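Long-range contacts in beta-Ala-His dipeptidase (Homo sapiens, PDB 3DLJ), which hydrolyses Xaa-His dipeptides, above all carnosine and anserine, as a secreted two-zinc metallopeptidase of the M20 family: residues A[226-231]-A[388-393]; A[258-263]-A[369-374]. All blocks are in the same frame, centred on the assembly; numbering follows the deposited sequence.

Contact 1: A[226-231]-A[388-393]; sequences YFMVEV and SMTLGL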
loop_
_atom_site.group_PDB
_atom_site.type_symbol
_atom_site.label_atom_id
_atom_site.label_comp_id
_atom_site.label_asym_id
_atom_site.label_seq_id
_atom_site.Cartn_x
_atom_site.Cartn_y
_atom_site.Cartn_z
ATOM N N TYR A 226 10.953 -7.585 6.601
ATOM C CA TYR A 226 10.038 -8.421 7.330
ATOM C C TYR A 226 10.770 -9.662 7.862
ATOM O O TYR A 226 11.397 -10.396 7.098
ATOM C CB TYR A 226 8.857 -8.809 6.421
ATOM C CG TYR A 226 7.585 -9.083 7.214
ATOM C CD1 TYR A 226 6.618 -8.089 7.394
ATOM C CD2 TYR A 226 7.382 -10.335 7.823
ATOM C CE1 TYR A 226 5.461 -8.338 8.135
ATOM C CE2 TYR A 226 6.243 -10.595 8.559
ATOM C CZ TYR A 226 5.292 -9.599 8.715
ATOM O OH TYR A 226 4.178 -9.915 9.432
ATOM N N PHE A 227 10.700 -9.869 9.177
ATOM C CA PHE A 227 11.366 -10.988 9.832
ATOM C C PHE A 227 10.366 -12.001 10.382
ATOM O O PHE A 227 9.294 -11.647 10.858
ATOM C CB PHE A 227 12.312 -10.501 10.945
ATOM C CG PHE A 227 13.512 -9.741 10.432
ATOM C CD1 PHE A 227 13.441 -8.369 10.202
ATOM C CD2 PHE A 227 14.703 -10.399 10.170
ATOM C CE1 PHE A 227 14.529 -7.675 9.709
ATOM C CE2 PHE A 227 15.809 -9.698 9.679
ATOM C CZ PHE A 227 15.713 -8.334 9.445
ATOM N N MET A 228 10.717 -13.266 10.252
ATOM C CA MET A 228 10.014 -14.346 10.883
ATOM C C MET A 228 11.005 -15.007 11.808
ATOM O O MET A 228 12.122 -15.298 11.402
ATOM C CB MET A 228 9.535 -15.327 9.821
ATOM C CG MET A 228 8.501 -14.686 8.870
ATOM S SD MET A 228 7.684 -15.986 7.927
ATOM C CE MET A 228 6.553 -14.982 7.002
ATOM N N VAL A 229 10.606 -15.235 13.057
ATOM C CA VAL A 229 11.469 -15.880 14.035
ATOM C C VAL A 229 10.786 -17.137 14.544
ATOM O O VAL A 229 9.877 -17.060 15.369
ATOM C CB VAL A 229 11.783 -14.949 15.245
ATOM C CG1 VAL A 229 12.778 -15.613 16.245
ATOM C CG2 VAL A 229 12.298 -13.600 14.788
ATOM N N GLU A 230 11.243 -18.290 14.059
ATOM C CA GLU A 230 10.720 -19.575 14.483
ATOM C C GLU A 230 11.479 -20.136 15.688
ATOM O O GLU A 230 12.706 -20.220 15.686
ATOM C CB GLU A 230 10.718 -20.560 13.311
ATOM C CG GLU A 230 9.966 -21.873 13.587
ATOM C CD GLU A 230 10.231 -22.952 12.515
ATOM O OE1 GLU A 230 11.367 -23.430 12.394
ATOM O OE2 GLU A 230 9.290 -23.326 11.794
ATOM N N VAL A 231 10.738 -20.476 16.739
ATOM C CA VAL A 231 11.295 -21.256 17.829
ATOM C C VAL A 231 10.556 -22.602 17.891
ATOM O O VAL A 231 9.337 -22.648 18.017
ATOM C CB VAL A 231 11.264 -20.512 19.216
ATOM C CG1 VAL A 231 12.033 -21.314 20.243
ATOM C CG2 VAL A 231 11.849 -19.108 19.126
ATOM N N SER A 388 14.427 -15.717 9.654
ATOM C CA SER A 388 14.484 -15.451 8.228
ATOM C C SER A 388 13.886 -14.107 7.850
ATOM O O SER A 388 12.789 -13.748 8.275
ATOM C CB SER A 388 13.925 -16.607 7.391
ATOM O OG SER A 388 12.544 -16.776 7.563
ATOM N N MET A 389 14.649 -13.340 7.082
ATOM C CA MET A 389 14.141 -12.114 6.500
ATOM C C MET A 389 13.510 -12.459 5.157
ATOM O O MET A 389 14.182 -12.844 4.208
ATOM C CB MET A 389 15.232 -11.065 6.350
ATOM C CG MET A 389 14.668 -9.690 6.054
ATOM S SD MET A 389 15.946 -8.527 5.604
ATOM C CE MET A 389 16.300 -9.081 3.931
ATOM N N THR A 390 12.196 -12.332 5.109
ATOM C CA THR A 390 11.419 -12.862 4.011
ATOM C C THR A 390 11.207 -11.779 2.977
ATOM O O THR A 390 10.922 -12.064 1.821
ATOM C CB THR A 390 10.069 -13.463 4.515
ATOM O OG1 THR A 390 9.467 -12.573 5.469
ATOM C CG2 THR A 390 10.312 -14.818 5.231
ATOM N N LEU A 391 11.392 -10.532 3.391
ATOM C CA LEU A 391 11.125 -9.388 2.533
ATOM C C LEU A 391 12.085 -8.265 2.912
ATOM O O LEU A 391 12.252 -7.976 4.097
ATOM C CB LEU A 391 9.677 -8.976 2.723
ATOM C CG LEU A 391 9.084 -7.640 2.343
ATOM C CD1 LEU A 391 9.384 -7.366 0.919
ATOM C CD2 LEU A 391 7.580 -7.766 2.544
ATOM N N GLY A 392 12.715 -7.657 1.903
ATOM C CA GLY A 392 13.733 -6.634 2.104
ATOM C C GLY A 392 13.782 -5.638 0.966
ATOM O O GLY A 392 14.291 -5.930 -0.107
ATOM N N LEU A 393 13.216 -4.461 1.184
ATOM C CA LEU A 393 13.116 -3.467 0.119
ATOM C C LEU A 393 13.740 -2.158 0.540
ATOM O O LEU A 393 13.553 -1.706 1.668
ATOM C CB LEU A 393 11.657 -3.246 -0.283
ATOM C CG LEU A 393 10.772 -4.483 -0.535
ATOM C CD1 LEU A 393 9.379 -4.052 -0.918
ATOM C CD2 LEU A 393 11.323 -5.479 -1.595
HETATM O O HOH W 1 12.261 -18.201 10.024
#

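Contact 2: A[258-263]-A[369-374]; sequences LGSLVD and TRHLED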
loop_
_atom_site.group_PDB
_atom_site.type_symbol
_atom_site.label_atom_id
_atom_site.label_comp_id
_atom_site.label_asym_id
_atom_site.label_seq_id
_atom_site.Cartn_x
_atom_site.Cartn_y
_atom_site.Cartn_z
ATOM N N LEU A 258 11.285 -11.420 20.980
ATOM C CA LEU A 258 10.481 -10.264 20.575
ATOM C C LEU A 258 10.613 -9.068 21.519
ATOM O O LEU A 258 10.610 -7.918 21.070
ATOM C CB LEU A 258 9.004 -10.675 20.462
ATOM C CG LEU A 258 8.633 -11.731 19.408
ATOM C CD1 LEU A 258 7.120 -12.041 19.467
ATOM C CD2 LEU A 258 9.071 -11.308 17.994
ATOM N N GLY A 259 10.723 -9.338 22.820
ATOM C CA GLY A 259 10.881 -8.300 23.818
ATOM C C GLY A 259 12.240 -7.627 23.862
ATOM O O GLY A 259 12.414 -6.644 24.566
ATOM N N SER A 260 13.197 -8.152 23.107
ATOM C CA SER A 260 14.567 -7.644 23.071
ATOM C C SER A 260 14.817 -6.616 21.942
ATOM O O SER A 260 15.924 -6.122 21.791
ATOM C CB SER A 260 15.523 -8.835 22.884
ATOM O OG SER A 260 15.562 -9.220 21.502
ATOM N N LEU A 261 13.779 -6.312 21.161
ATOM C CA LEU A 261 13.910 -5.590 19.889
ATOM C C LEU A 261 13.759 -4.073 19.963
ATOM O O LEU A 261 14.425 -3.358 19.226
ATOM C CB LEU A 261 12.913 -6.147 18.853
ATOM C CG LEU A 261 13.164 -7.567 18.312
ATOM C CD1 LEU A 261 11.906 -8.106 17.640
ATOM C CD2 LEU A 261 14.389 -7.687 17.390
ATOM N N VAL A 262 12.873 -3.594 20.836
ATOM C CA VAL A 262 12.494 -2.184 20.881
ATOM C C VAL A 262 12.198 -1.787 22.338
ATOM O O VAL A 262 11.752 -2.612 23.142
ATOM C CB VAL A 262 11.285 -1.893 19.915
ATOM C CG1 VAL A 262 9.997 -2.597 20.370
ATOM C CG2 VAL A 262 11.039 -0.396 19.738
ATOM N N ASP A 263 12.463 -0.546 22.718
ATOM C CA ASP A 263 12.131 -0.174 24.097
ATOM C C ASP A 263 10.809 0.602 24.194
ATOM O O ASP A 263 10.121 0.796 23.174
ATOM C CB ASP A 263 13.318 0.488 24.804
ATOM C CG ASP A 263 13.590 1.906 24.333
ATOM O OD1 ASP A 263 12.765 2.495 23.605
ATOM O OD2 ASP A 263 14.647 2.449 24.715
ATOM N N THR A 369 19.732 -10.666 12.787
ATOM C CA THR A 369 20.000 -12.078 12.983
ATOM C C THR A 369 20.961 -12.265 14.129
ATOM O O THR A 369 20.625 -12.985 15.067
ATOM C CB THR A 369 20.480 -12.746 11.689
ATOM O OG1 THR A 369 19.496 -12.485 10.690
ATOM C CG2 THR A 369 20.610 -14.255 11.869
ATOM N N ARG A 370 22.105 -11.573 14.085
ATOM C CA ARG A 370 23.130 -11.632 15.134
ATOM C C ARG A 370 22.573 -11.264 16.486
ATOM O O ARG A 370 22.865 -11.930 17.488
ATOM C CB ARG A 370 24.311 -10.705 14.823
ATOM C CG ARG A 370 25.393 -11.329 13.945
ATOM N N HIS A 371 21.779 -10.199 16.521
ATOM C CA HIS A 371 21.148 -9.788 17.753
ATOM C C HIS A 371 20.299 -10.925 18.332
ATOM O O HIS A 371 20.461 -11.293 19.502
ATOM C CB HIS A 371 20.340 -8.506 17.543
ATOM C CG HIS A 371 19.479 -8.141 18.708
ATOM N ND1 HIS A 371 19.980 -7.547 19.848
ATOM C CD2 HIS A 371 18.151 -8.303 18.917
ATOM C CE1 HIS A 371 18.996 -7.357 20.708
ATOM N NE2 HIS A 371 17.878 -7.802 20.164
ATOM N N LEU A 372 19.430 -11.497 17.505
ATOM C CA LEU A 372 18.527 -12.556 17.949
ATOM C C LEU A 372 19.248 -13.820 18.430
ATOM O O LEU A 372 18.876 -14.372 19.469
ATOM C CB LEU A 372 17.466 -12.860 16.875
ATOM C CG LEU A 372 16.429 -11.741 16.670
ATOM C CD1 LEU A 372 15.549 -11.995 15.450
ATOM C CD2 LEU A 372 15.567 -11.500 17.919
ATOM N N GLU A 373 20.266 -14.259 17.670
ATOM C CA GLU A 373 21.189 -15.331 18.062
ATOM C C GLU A 373 21.857 -15.049 19.393
ATOM O O GLU A 373 21.933 -15.931 20.245
ATOM C CB GLU A 373 22.259 -15.577 16.981
ATOM C CG GLU A 373 21.662 -16.194 15.725
ATOM C CD GLU A 373 22.605 -16.263 14.511
ATOM O OE1 GLU A 373 23.734 -15.703 14.518
ATOM O OE2 GLU A 373 22.182 -16.892 13.527
ATOM N N ASP A 374 22.339 -13.828 19.595
ATOM C CA ASP A 374 22.951 -13.485 20.879
ATOM C C ASP A 374 21.954 -13.556 22.061
ATOM O O ASP A 374 22.290 -14.075 23.135
ATOM C CB ASP A 374 23.676 -12.134 20.802
ATOM C CG ASP A 374 25.022 -12.225 20.062
ATOM O OD1 ASP A 374 25.464 -13.346 19.713
ATOM O OD2 ASP A 374 25.660 -11.172 19.828
#

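Contact 1: A[226-231]-A[388-393]
Tyr226, Phe227 and Met228 pair with Leu391, Met389 and Ser388 across two antiparallel strands. The strand axes approach to 4.7 Å, and their directions differ by 153°. Strands 216-232 and 384-397 are neighbours in one sheet, consistent with the lid (dimerisation) domain of M20 peptidases. Met228 and Ser388 form a hydrogen-bonded pair, with Met228 N to Ser388 O and Ser388 N to Met228 O both 2.9 Å. Phe227 and Met389 form the non-hydrogen-bonded pair next to it. A beta bulge then shifts the register by one residue. Tyr226 O accepts a hydrogen bond from Thr390 N, and Tyr226 N donates to Leu391 O at 2.8 Å. Thr390 OG1 adds a weak second bond to Tyr226 O.

Phe227 and Met389 share the face that helix 361-377 covers. Met389 CG has a CH-pi contact over the Phe227 ring, 3.9 Å from the centroid and offset toward the rim. Met389 CG stands anti to its own backbone N (chi1 -167°), which places that CG over the Phe227 ring. Met389 CB meets Phe227 CE2 at 3.6 Å. Met389 SD reaches Phe227 CZ at 3.9 Å in an oblique Met-aromatic contact. An alanine at Phe227 would probably leave the Met389 chain without its aromatic platform and open a gap beneath helix 361-377.

On the other face, Met228 SD touches Thr390 CG2 at 3.9 Å, the two side chains crossing at about a right angle. A water joins Met228 O to Ser388 OG. The backbone bonds thus set the register, while the sulfur-aromatic packing probably gives the sheet an apolar surface for the helix.

Contact 2: A[258-263]-A[369-374]
Ser260 and Leu261 meet His371 and Leu372 where a type I beta turn, Leu258 to Leu261, packs beside helix 361-377. The turn follows helix 250-258, so the contact joins the loop just after one helix to the flank of another. Both belong to the helical layer that lies on one face of the sheet containing strand 346-355.

Ser260 carries the polar part. Its CB points toward helix 361-377. His371 NE2 donates to Ser260 OG over 3.0 Å, with the hydroxyl 28° out of the imidazole plane. A weak second bond runs from His371 NE2 to Ser260 O, also 3.0 Å long but bent to 131° at the hydrogen. One N-H is thus divided between the hydroxyl and the carbonyl of a single residue. Ser260 OG is also hydrogen-bonded to Leu257 O, which ties the hydroxyl back to the preceding helix. His371 CG is anti to the backbone N (chi1 171°), which carries CG out from the helix toward the turn. Val270 and Pro271 pack against the same side chain.

Leu261 comes next and is buried. Its CD2 lies 4.1 Å from His371 CD2, the two side chains being oblique to each other. Phe351 lies beneath both Leu261 and Leu372, so the apolar part of the contact continues into the sheet. The leucines cross at about a right angle, branch to branch, with Leu261 CD2 and Leu372 CD2 4.0 Å apart.

The centres of contacts 1 and 2 are 13 Å apart, on the same side of the chain's centre. Contact 1 joins two strands within a sheet; contact 2 joins elements in the helical layer on that sheet. Segment 226-231 comes first along the chain, then 258-263, 369-374 and 388-393, so contact 2 forms within the chain segment that contact 1 closes. Helix 361-377 leads directly into strand 384-397. The two contacts touch where Val229 CG2 meets Leu372 CD1 at 3.7 Å, and Phe351 of strand 346-355 borders both. Together they belong to a two-layer arrangement of helices on a sheet, consistent with the lid (dimerisation) domain of M20 peptidases.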